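Local coordinates for V-type ATP synthase alpha chain (Nanoarchaeum equitans Kin4-M, PDB 5BN3), which belongs to the alpha/beta family of V-type ATP synthase subunits and carries a P-loop nucleotide-binding domain with ADP bound, at residues Asp124-Gly129 with Gly152-Ile157; Ile145-Val150 with Leu178-Pro183; Phe116-Lys121 with Ile157-Phe162. All coordinates share one frame; numbering follows the deposited sequence.

How the contacts relate
All three contacts fall within the barrel-sandwich region of the chain and illustrate how its sheets and loops are tied together. Contacts 1 and 3 are antiparallel strand pairings at the margins of two different four-stranded sheets; strand 152-157 serves the first, and Ile-157 belongs to both. Contact 2 instead sets the loop 145-150 against strand 180-183 through proline, aromatic rings and one bridging water. Contacts 1 and 2 are partly buried, whereas contact 3 lies at the surface. The three are also continuous: Ile-126 packs on Val-146, Ile-154 on the aliphatic CB of Lys-120, and Leu-178 on Phe-116, so carbon-to-carbon packing links neighbouring contacts whose polar bonding differs.

Contact 1 (Asp124-Gly129 with Gly152-Ile157)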
loop_
_atom_site.group_PDB
_atom_site.type_symbol
_atom_site.label_atom_id
_atom_site.label_comp_id
_atom_site.label_asym_id
_atom_site.label_seq_id
_atom_site.Cartn_x
_atom_site.Cartn_y
_atom_site.Cartn_z
ATOM N N ASP A 124 -51.954 8.228 -44.267
ATOM C CA ASP A 124 -51.130 9.110 -43.449
ATOM C C ASP A 124 -49.656 8.842 -43.725
ATOM O O ASP A 124 -49.263 7.703 -43.989
ATOM C CB ASP A 124 -51.422 8.898 -41.960
ATOM C CG ASP A 124 -52.711 9.561 -41.513
ATOM O OD1 ASP A 124 -53.482 10.024 -42.381
ATOM O OD2 ASP A 124 -52.955 9.611 -40.289
ATOM N N THR A 125 -48.843 9.892 -43.677
ATOM C CA THR A 125 -47.399 9.733 -43.784
ATOM C C THR A 125 -46.826 9.566 -42.379
ATOM O O THR A 125 -47.243 10.257 -41.446
ATOM C CB THR A 125 -46.740 10.933 -44.491
ATOM O OG1 THR A 125 -47.444 11.217 -45.707
ATOM C CG2 THR A 125 -45.287 10.630 -44.819
ATOM N N ILE A 126 -45.885 8.640 -42.225
ATOM C CA ILE A 126 -45.316 8.346 -40.914
ATOM C C ILE A 126 -43.791 8.462 -40.948
ATOM O O ILE A 126 -43.164 8.164 -41.965
ATOM C CB ILE A 126 -45.772 6.944 -40.407
ATOM C CG1 ILE A 126 -45.804 6.895 -38.879
ATOM C CG2 ILE A 126 -44.912 5.822 -40.983
ATOM C CD1 ILE A 126 -46.319 5.584 -38.328
ATOM N N LYS A 127 -43.202 8.931 -39.850
ATOM C CA LYS A 127 -41.745 8.985 -39.731
ATOM C C LYS A 127 -41.276 8.228 -38.492
ATOM O O LYS A 127 -42.087 7.852 -37.647
ATOM C CB LYS A 127 -41.231 10.434 -39.727
ATOM C CG LYS A 127 -41.903 11.348 -38.714
ATOM C CD LYS A 127 -41.524 12.812 -38.928
ATOM C CE LYS A 127 -40.376 13.243 -38.025
ATOM N NZ LYS A 127 -40.018 14.676 -38.231
ATOM N N GLY A 128 -39.969 7.993 -38.398
ATOM C CA GLY A 128 -39.403 7.200 -37.319
ATOM C C GLY A 128 -39.781 7.676 -35.930
ATOM O O GLY A 128 -39.738 8.874 -35.638
ATOM N N GLY A 129 -40.167 6.738 -35.072
ATOM C CA GLY A 129 -40.500 7.062 -33.698
ATOM C C GLY A 129 -41.936 7.504 -33.475
ATOM O O GLY A 129 -42.335 7.749 -32.334
ATOM N N GLY A 152 -42.580 6.813 -44.304
ATOM C CA GLY A 152 -43.358 6.682 -45.521
ATOM C C GLY A 152 -44.852 6.744 -45.291
ATOM O O GLY A 152 -45.315 7.163 -44.229
ATOM N N LYS A 153 -45.609 6.319 -46.296
ATOM C CA LYS A 153 -47.060 6.390 -46.233
ATOM C C LYS A 153 -47.664 5.088 -45.728
ATOM O O LYS A 153 -47.210 3.996 -46.076
ATOM C CB LYS A 153 -47.635 6.747 -47.603
ATOM C CG LYS A 153 -48.712 7.814 -47.544
ATOM C CD LYS A 153 -48.846 8.538 -48.872
ATOM C CE LYS A 153 -49.592 9.847 -48.695
ATOM N NZ LYS A 153 -49.698 10.609 -49.966
ATOM N N ILE A 154 -48.690 5.217 -44.895
ATOM C CA ILE A 154 -49.411 4.058 -44.392
ATOM C C ILE A 154 -50.321 3.510 -45.482
ATOM O O ILE A 154 -51.356 4.098 -45.799
ATOM C CB ILE A 154 -50.228 4.423 -43.147
ATOM C CG1 ILE A 154 -49.280 4.896 -42.045
ATOM C CG2 ILE A 154 -51.038 3.231 -42.671
ATOM C CD1 ILE A 154 -49.975 5.424 -40.835
ATOM N N GLU A 155 -49.916 2.387 -46.065
ATOM C CA GLU A 155 -50.659 1.773 -47.157
ATOM C C GLU A 155 -51.769 0.892 -46.599
ATOM O O GLU A 155 -52.759 0.612 -47.276
ATOM C CB GLU A 155 -49.711 0.953 -48.037
ATOM C CG GLU A 155 -48.504 1.738 -48.538
ATOM C CD GLU A 155 -47.525 0.882 -49.321
ATOM O OE1 GLU A 155 -47.360 -0.307 -48.975
ATOM O OE2 GLU A 155 -46.920 1.400 -50.284
ATOM N N GLU A 156 -51.592 0.471 -45.350
ATOM C CA GLU A 156 -52.547 -0.394 -44.675
ATOM C C GLU A 156 -52.322 -0.303 -43.169
ATOM O O GLU A 156 -51.179 -0.306 -42.713
ATOM C CB GLU A 156 -52.347 -1.840 -45.132
ATOM C CG GLU A 156 -53.629 -2.612 -45.346
ATOM C CD GLU A 156 -54.299 -2.270 -46.658
ATOM O OE1 GLU A 156 -53.586 -2.058 -47.661
ATOM O OE2 GLU A 156 -55.542 -2.217 -46.689
ATOM N N ILE A 157 -53.403 -0.206 -42.402
ATOM C CA ILE A 157 -53.299 -0.262 -40.944
ATOM C C ILE A 157 -54.538 -0.905 -40.327
ATOM O O ILE A 157 -55.671 -0.536 -40.643
ATOM C CB ILE A 157 -53.006 1.125 -40.309
ATOM C CG1 ILE A 157 -52.872 0.999 -38.787
ATOM C CG2 ILE A 157 -54.075 2.141 -40.684
ATOM C CD1 ILE A 157 -52.436 2.276 -38.100
#
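Ile-126 and Gly-152 face each other as an antiparallel hydrogen-bonded pair. Ile-126 N reaches Gly-152 O at 2.6 Å, and Gly-152 N returns the bond to Ile-126 O at 2.8 Å. Two residues further along the ladder Ile-154 N donates to Asp-124 O at 2.7 Å. Between these bonds lies the non-hydrogen-bonded pair Thr-125 with Lys-153.

Two of the carbonyls each take a further, weaker CA-H...O contact. Gly-152 O also meets Thr-125 CA at 3.3 Å, while Asp-124 O also meets Lys-153 CA at 3.4 Å. Gly-152, at phi 136° and psi -165°, has a backbone shape that glycine takes readily and other residues rarely do.

The side chains of the bridged residues divide by face. On the exposed face Thr-125 and Lys-153 cross obliquely, with Thr-125 OG1 near Lys-153 CE at 3.9 Å. On the other, the CG2 branch of Ile-126 comes 3.5 Å from Gly-152 O. Apolar contact continues at Ile-154, whose CG1 is loosely approached by Ile-126 CB. Ile-154 CG1 stands anti to its own carbonyl carbon (chi1 -61°), and CD1 beyond it touches Asp-124 CB at 3.9 Å. The carboxylate of Asp-124 turns elsewhere: OD2 accepts a bond from Lys-121 N.

Strand 125-126 is an outermost strand of its sheet, and strand 152-157 comes next, followed by strand 169-171. There a classic beta bulge sets Glu-155 and Glu-156 together opposite Ile-170, while Ile-126 packs on Val-171 and on Ile-132 of strand 131-137.

Contact 2 (Ile145-Val150 with Leu178-Pro183); sequences IVPPNV and LYHEWP
A water oxygen held by Ile-145 and His-180 is the polar centre of this contact. The water donates to Ile-145 O at 2.6 Å and is hydrogen-bonded to His-180 ND1 at 2.7 Å, lying at the edge of the imidazole and in its plane. Ile-145 O and His-180 ND1 are themselves 4.0 Å apart, too far for a direct hydrogen bond, and the water bridges them. The other ring nitrogen, NE2, is hydrogen-bonded to Arg-188 NH1, and with both nitrogens engaged the rotation of the ring is well defined.

The apolar part of the contact is carried by two consecutive prolines: Pro-147 chiefly meets His-180, and Pro-148 chiefly Trp-182. The Pro-147 and His-180 side chains pass one another running in opposite senses, with Pro-147 CG against His-180 CB at 3.7 Å. Pro-147 CB lies over one face of the imidazole, displaced toward its rim. His-180 CG sits between its own backbone N and carbonyl carbon (chi1 71°), where it comes 3.8 Å from Pro-147 CG.

Pro-148 meets the six-membered ring of Trp-182 at a slant. Its CG approaches Trp-182 CZ3 at 3.7 Å and Trp-182 CH2 at 3.9 Å. Beyond the contact, the indole NE1 bonds to Lys-186 O, and Arg-188 makes a cation-pi contact with the ring.

Pro-147 to Val-150 form a type I beta turn, closed by Val-150 N donating to Pro-147 O at 3.1 Å. Proline contacts with His-180 and Trp-182 thus place a turn of the barrel-sandwich domain beside strand 180-183, which pairs antiparallel with strand 68-71.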
loop_
_atom_site.group_PDB
_atom_site.type_symbol
_atom_site.label_atom_id
_atom_site.label_comp_id
_atom_site.label_asym_id
_atom_site.label_seq_id
_atom_site.Cartn_x
_atom_site.Cartn_y
_atom_site.Cartn_z
ATOM N N ILE A 145 -44.552 2.591 -30.972
ATOM C CA ILE A 145 -43.755 3.520 -31.757
ATOM C C ILE A 145 -43.007 2.763 -32.847
ATOM O O ILE A 145 -42.355 1.752 -32.581
ATOM C CB ILE A 145 -42.770 4.321 -30.874
ATOM C CG1 ILE A 145 -41.969 3.386 -29.967
ATOM C CG2 ILE A 145 -43.524 5.341 -30.029
ATOM C CD1 ILE A 145 -40.888 4.093 -29.172
ATOM N N VAL A 146 -43.126 3.249 -34.079
ATOM C CA VAL A 146 -42.449 2.628 -35.207
ATOM C C VAL A 146 -40.946 2.822 -35.056
ATOM O O VAL A 146 -40.510 3.808 -34.455
ATOM C CB VAL A 146 -42.945 3.211 -36.548
ATOM C CG1 VAL A 146 -44.434 2.979 -36.705
ATOM C CG2 VAL A 146 -42.639 4.692 -36.636
ATOM N N PRO A 147 -40.148 1.872 -35.574
ATOM C CA PRO A 147 -38.688 1.970 -35.456
ATOM C C PRO A 147 -38.162 3.287 -36.018
ATOM O O PRO A 147 -38.770 3.831 -36.941
ATOM C CB PRO A 147 -38.191 0.807 -36.316
ATOM C CG PRO A 147 -39.306 -0.182 -36.290
ATOM C CD PRO A 147 -40.568 0.632 -36.254
ATOM N N PRO A 148 -37.053 3.800 -35.458
ATOM C CA PRO A 148 -36.469 5.069 -35.906
ATOM C C PRO A 148 -36.162 5.112 -37.405
ATOM O O PRO A 148 -36.140 6.201 -37.982
ATOM C CB PRO A 148 -35.168 5.153 -35.102
ATOM C CG PRO A 148 -35.464 4.408 -33.847
ATOM C CD PRO A 148 -36.376 3.275 -34.257
ATOM N N ASN A 149 -35.938 3.954 -38.021
ATOM C CA ASN A 149 -35.572 3.915 -39.436
ATOM C C ASN A 149 -36.726 3.766 -40.434
ATOM O O ASN A 149 -36.504 3.825 -41.644
ATOM C CB ASN A 149 -34.489 2.855 -39.703
ATOM C CG ASN A 149 -34.986 1.427 -39.508
ATOM O OD1 ASN A 149 -36.172 1.184 -39.276
ATOM N ND2 ASN A 149 -34.070 0.470 -39.619
ATOM N N VAL A 150 -37.949 3.571 -39.945
ATOM C CA VAL A 150 -39.085 3.462 -40.862
ATOM C C VAL A 150 -39.755 4.813 -41.117
ATOM O O VAL A 150 -39.868 5.656 -40.222
ATOM C CB VAL A 150 -40.121 2.381 -40.436
ATOM C CG1 VAL A 150 -39.437 1.244 -39.699
ATOM C CG2 VAL A 150 -41.221 2.978 -39.590
ATOM N N LEU A 178 -46.105 -5.155 -33.595
ATOM C CA LEU A 178 -46.313 -4.518 -32.299
ATOM C C LEU A 178 -44.979 -4.368 -31.574
ATOM O O LEU A 178 -44.892 -3.704 -30.540
ATOM C CB LEU A 178 -47.285 -5.336 -31.445
ATOM C CG LEU A 178 -48.763 -5.285 -31.841
ATOM C CD1 LEU A 178 -49.582 -6.264 -31.020
ATOM C CD2 LEU A 178 -49.298 -3.883 -31.661
ATOM N N TYR A 179 -43.941 -4.987 -32.134
ATOM C CA TYR A 179 -42.606 -4.940 -31.548
ATOM C C TYR A 179 -41.538 -4.712 -32.610
ATOM O O TYR A 179 -41.765 -4.965 -33.795
ATOM C CB TYR A 179 -42.303 -6.250 -30.817
ATOM C CG TYR A 179 -41.826 -7.370 -31.720
ATOM C CD1 TYR A 179 -42.727 -8.144 -32.437
ATOM C CD2 TYR A 179 -40.474 -7.661 -31.841
ATOM C CE1 TYR A 179 -42.296 -9.168 -33.253
ATOM C CE2 TYR A 179 -40.035 -8.681 -32.656
ATOM C CZ TYR A 179 -40.949 -9.431 -33.358
ATOM O OH TYR A 179 -40.513 -10.451 -34.169
ATOM N N HIS A 180 -40.372 -4.243 -32.177
ATOM C CA HIS A 180 -39.197 -4.214 -33.044
ATOM C C HIS A 180 -37.940 -4.554 -32.250
ATOM O O HIS A 180 -37.927 -4.459 -31.021
ATOM C CB HIS A 180 -39.052 -2.869 -33.766
ATOM C CG HIS A 180 -38.648 -1.732 -32.877
ATOM N ND1 HIS A 180 -39.550 -1.027 -32.114
ATOM C CD2 HIS A 180 -37.438 -1.163 -32.656
ATOM C CE1 HIS A 180 -38.913 -0.079 -31.447
ATOM N NE2 HIS A 180 -37.632 -0.140 -31.757
ATOM N N GLU A 181 -36.895 -4.975 -32.955
ATOM C CA GLU A 181 -35.641 -5.347 -32.314
ATOM C C GLU A 181 -34.670 -4.175 -32.320
ATOM O O GLU A 181 -34.666 -3.368 -33.251
ATOM C CB GLU A 181 -35.012 -6.547 -33.025
ATOM C CG GLU A 181 -35.801 -7.838 -32.892
ATOM C CD GLU A 181 -35.097 -9.013 -33.545
ATOM O OE1 GLU A 181 -34.376 -8.792 -34.541
ATOM O OE2 GLU A 181 -35.257 -10.153 -33.059
ATOM N N TRP A 182 -33.846 -4.083 -31.280
ATOM C CA TRP A 182 -32.859 -3.015 -31.194
ATOM C C TRP A 182 -31.570 -3.493 -30.531
ATOM O O TRP A 182 -31.614 -4.180 -29.510
ATOM C CB TRP A 182 -33.432 -1.819 -30.430
ATOM C CG TRP A 182 -32.563 -0.615 -30.511
ATOM C CD1 TRP A 182 -31.601 -0.236 -29.622
ATOM C CD2 TRP A 182 -32.564 0.369 -31.549
ATOM N NE1 TRP A 182 -31.006 0.930 -30.041
ATOM C CE2 TRP A 182 -31.580 1.321 -31.222
ATOM C CE3 TRP A 182 -33.304 0.539 -32.722
ATOM C CZ2 TRP A 182 -31.317 2.428 -32.028
ATOM C CZ3 TRP A 182 -33.044 1.634 -33.519
ATOM C CH2 TRP A 182 -32.059 2.567 -33.170
ATOM N N PRO A 183 -30.417 -3.131 -31.115
ATOM C CA PRO A 183 -29.111 -3.490 -30.549
ATOM C C PRO A 183 -28.899 -2.799 -29.203
ATOM O O PRO A 183 -28.920 -1.569 -29.145
ATOM C CB PRO A 183 -28.116 -2.939 -31.581
ATOM C CG PRO A 183 -28.918 -2.754 -32.843
ATOM C CD PRO A 183 -30.289 -2.381 -32.376
HETATM O O HOH W 1 -42.257 -0.867 -32.265
#

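Contact 3 (Phe116-Lys121 with Ile157-Phe162)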
loop_
_atom_site.group_PDB
_atom_site.type_symbol
_atom_site.label_atom_id
_atom_site.label_comp_id
_atom_site.label_asym_id
_atom_site.label_seq_id
_atom_site.Cartn_x
_atom_site.Cartn_y
_atom_site.Cartn_z
ATOM N N PHE A 116 -54.977 -3.830 -30.202
ATOM C CA PHE A 116 -54.304 -2.684 -30.801
ATOM C C PHE A 116 -55.300 -1.640 -31.308
ATOM O O PHE A 116 -56.161 -1.943 -32.137
ATOM C CB PHE A 116 -53.400 -3.158 -31.942
ATOM C CG PHE A 116 -52.744 -2.045 -32.703
ATOM C CD1 PHE A 116 -51.737 -1.291 -32.123
ATOM C CD2 PHE A 116 -53.124 -1.764 -34.007
ATOM C CE1 PHE A 116 -51.125 -0.270 -32.824
ATOM C CE2 PHE A 116 -52.516 -0.743 -34.717
ATOM C CZ PHE A 116 -51.514 0.006 -34.123
ATOM N N ILE A 117 -55.179 -0.415 -30.804
ATOM C CA ILE A 117 -56.020 0.695 -31.241
ATOM C C ILE A 117 -55.174 1.707 -32.017
ATOM O O ILE A 117 -54.314 2.372 -31.437
ATOM C CB ILE A 117 -56.687 1.394 -30.036
ATOM C CG1 ILE A 117 -57.540 0.401 -29.238
ATOM C CG2 ILE A 117 -57.528 2.574 -30.498
ATOM C CD1 ILE A 117 -58.115 0.973 -27.954
ATOM N N PRO A 118 -55.419 1.828 -33.334
ATOM C CA PRO A 118 -54.600 2.691 -34.195
ATOM C C PRO A 118 -54.792 4.176 -33.895
ATOM O O PRO A 118 -55.861 4.579 -33.439
ATOM C CB PRO A 118 -55.111 2.365 -35.604
ATOM C CG PRO A 118 -56.515 1.922 -35.399
ATOM C CD PRO A 118 -56.518 1.188 -34.080
ATOM N N LYS A 119 -53.756 4.971 -34.139
ATOM C CA LYS A 119 -53.839 6.411 -33.944
ATOM C C LYS A 119 -53.542 7.128 -35.249
ATOM O O LYS A 119 -53.509 8.356 -35.306
ATOM C CB LYS A 119 -52.869 6.864 -32.851
ATOM C CG LYS A 119 -53.292 6.456 -31.452
ATOM C CD LYS A 119 -54.711 6.926 -31.163
ATOM C CE LYS A 119 -55.113 6.646 -29.723
ATOM N NZ LYS A 119 -56.468 7.191 -29.419
ATOM N N LYS A 120 -53.322 6.341 -36.295
ATOM C CA LYS A 120 -53.094 6.880 -37.626
ATOM C C LYS A 120 -54.104 6.283 -38.595
ATOM O O LYS A 120 -54.669 5.217 -38.337
ATOM C CB LYS A 120 -51.677 6.559 -38.094
ATOM C CG LYS A 120 -50.574 7.015 -37.159
ATOM C CD LYS A 120 -50.558 8.525 -36.988
ATOM C CE LYS A 120 -49.391 9.154 -37.733
ATOM N NZ LYS A 120 -48.863 10.356 -37.023
ATOM N N LYS A 121 -54.336 6.975 -39.705
ATOM C CA LYS A 121 -55.242 6.481 -40.730
ATOM C C LYS A 121 -54.468 6.032 -41.958
ATOM O O LYS A 121 -53.303 6.389 -42.133
ATOM C CB LYS A 121 -56.247 7.565 -41.129
ATOM C CG LYS A 121 -57.187 7.983 -40.014
ATOM C CD LYS A 121 -58.141 9.069 -40.485
ATOM C CE LYS A 121 -59.134 9.451 -39.400
ATOM N NZ LYS A 121 -60.058 10.519 -39.873
ATOM N N ILE A 157 -53.403 -0.206 -42.402
ATOM C CA ILE A 157 -53.299 -0.262 -40.944
ATOM C C ILE A 157 -54.538 -0.905 -40.327
ATOM O O ILE A 157 -55.671 -0.536 -40.643
ATOM C CB ILE A 157 -53.006 1.125 -40.309
ATOM C CG1 ILE A 157 -52.872 0.999 -38.787
ATOM C CG2 ILE A 157 -54.075 2.141 -40.684
ATOM C CD1 ILE A 157 -52.436 2.276 -38.100
ATOM N N TYR A 158 -54.310 -1.878 -39.452
ATOM C CA TYR A 158 -55.399 -2.673 -38.900
ATOM C C TYR A 158 -55.746 -2.277 -37.469
ATOM O O TYR A 158 -55.110 -1.398 -36.880
ATOM C CB TYR A 158 -55.043 -4.156 -38.980
ATOM C CG TYR A 158 -54.629 -4.579 -40.369
ATOM C CD1 TYR A 158 -55.412 -4.263 -41.469
ATOM C CD2 TYR A 158 -53.448 -5.269 -40.582
ATOM C CE1 TYR A 158 -55.037 -4.639 -42.740
ATOM C CE2 TYR A 158 -53.064 -5.648 -41.852
ATOM C CZ TYR A 158 -53.863 -5.329 -42.927
ATOM O OH TYR A 158 -53.486 -5.704 -44.193
ATOM N N GLU A 159 -56.765 -2.931 -36.922
ATOM C CA GLU A 159 -57.269 -2.619 -35.592
ATOM C C GLU A 159 -57.842 -3.881 -34.968
ATOM O O GLU A 159 -58.431 -4.707 -35.667
ATOM C CB GLU A 159 -58.360 -1.548 -35.688
ATOM C CG GLU A 159 -59.215 -1.394 -34.438
ATOM C CD GLU A 159 -60.312 -0.361 -34.606
ATOM O OE1 GLU A 159 -60.775 -0.161 -35.750
ATOM O OE2 GLU A 159 -60.707 0.252 -33.593
ATOM N N GLY A 160 -57.658 -4.041 -33.661
ATOM C CA GLY A 160 -58.287 -5.135 -32.947
ATOM C C GLY A 160 -57.319 -6.043 -32.219
ATOM O O GLY A 160 -56.296 -5.594 -31.697
ATOM N N ASN A 161 -57.645 -7.330 -32.193
ATOM C CA ASN A 161 -56.876 -8.297 -31.424
ATOM C C ASN A 161 -55.791 -8.990 -32.243
ATOM O O ASN A 161 -56.073 -9.603 -33.275
ATOM C CB ASN A 161 -57.816 -9.316 -30.778
ATOM C CG ASN A 161 -58.870 -8.657 -29.907
ATOM O OD1 ASN A 161 -58.594 -8.249 -28.777
ATOM N ND2 ASN A 161 -60.084 -8.544 -30.433
ATOM N N PHE A 162 -54.547 -8.878 -31.778
ATOM C CA PHE A 162 -53.397 -9.446 -32.477
ATOM C C PHE A 162 -52.395 -10.051 -31.500
ATOM O O PHE A 162 -52.345 -9.665 -30.332
ATOM C CB PHE A 162 -52.675 -8.365 -33.291
ATOM C CG PHE A 162 -53.544 -7.673 -34.297
ATOM C CD1 PHE A 162 -54.256 -6.536 -33.950
ATOM C CD2 PHE A 162 -53.632 -8.145 -35.599
ATOM C CE1 PHE A 162 -55.052 -5.891 -34.875
ATOM C CE2 PHE A 162 -54.426 -7.502 -36.530
ATOM C CZ PHE A 162 -55.136 -6.373 -36.168
#
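The antiparallel bridge between Phe-116 and Gly-160 joins strand 114-118 to strand 160-162, an outermost strand of its four-stranded sheet. Phe-116 N donates to Gly-160 O at 2.7 Å, and Gly-160 N answers to Phe-116 O at 3.0 Å.

With Phe-116 CG anti to the backbone N (chi1 175°), the ring turns an edge to the partner segment, where Tyr-158 O lies in the ring plane and 3.4 Å from Phe-116 CE2. Phe-116 CB also touches Phe-162 CD1 at 4.0 Å.

This pairing lies in the barrel-sandwich domain, where strand 131-137 flanks strand 114-118 on its other side and Phe-116 packs inward on Ile-132, Val-135 and Leu-178. Toward the surface, Pro-118 is met by two side chains, and the carbonyl Tyr-158 O also approaches its ring, 3.9 Å from Pro-118 CG. Ile-157 CD1 abuts Pro-118 CB at 3.7 Å and comes equally near Lys-120 O. Glu-159 crosses Pro-118 at about a right angle, its CB 3.7 Å from Pro-118 CD, and it is the aliphatic part of the glutamate that rests on the proline ring.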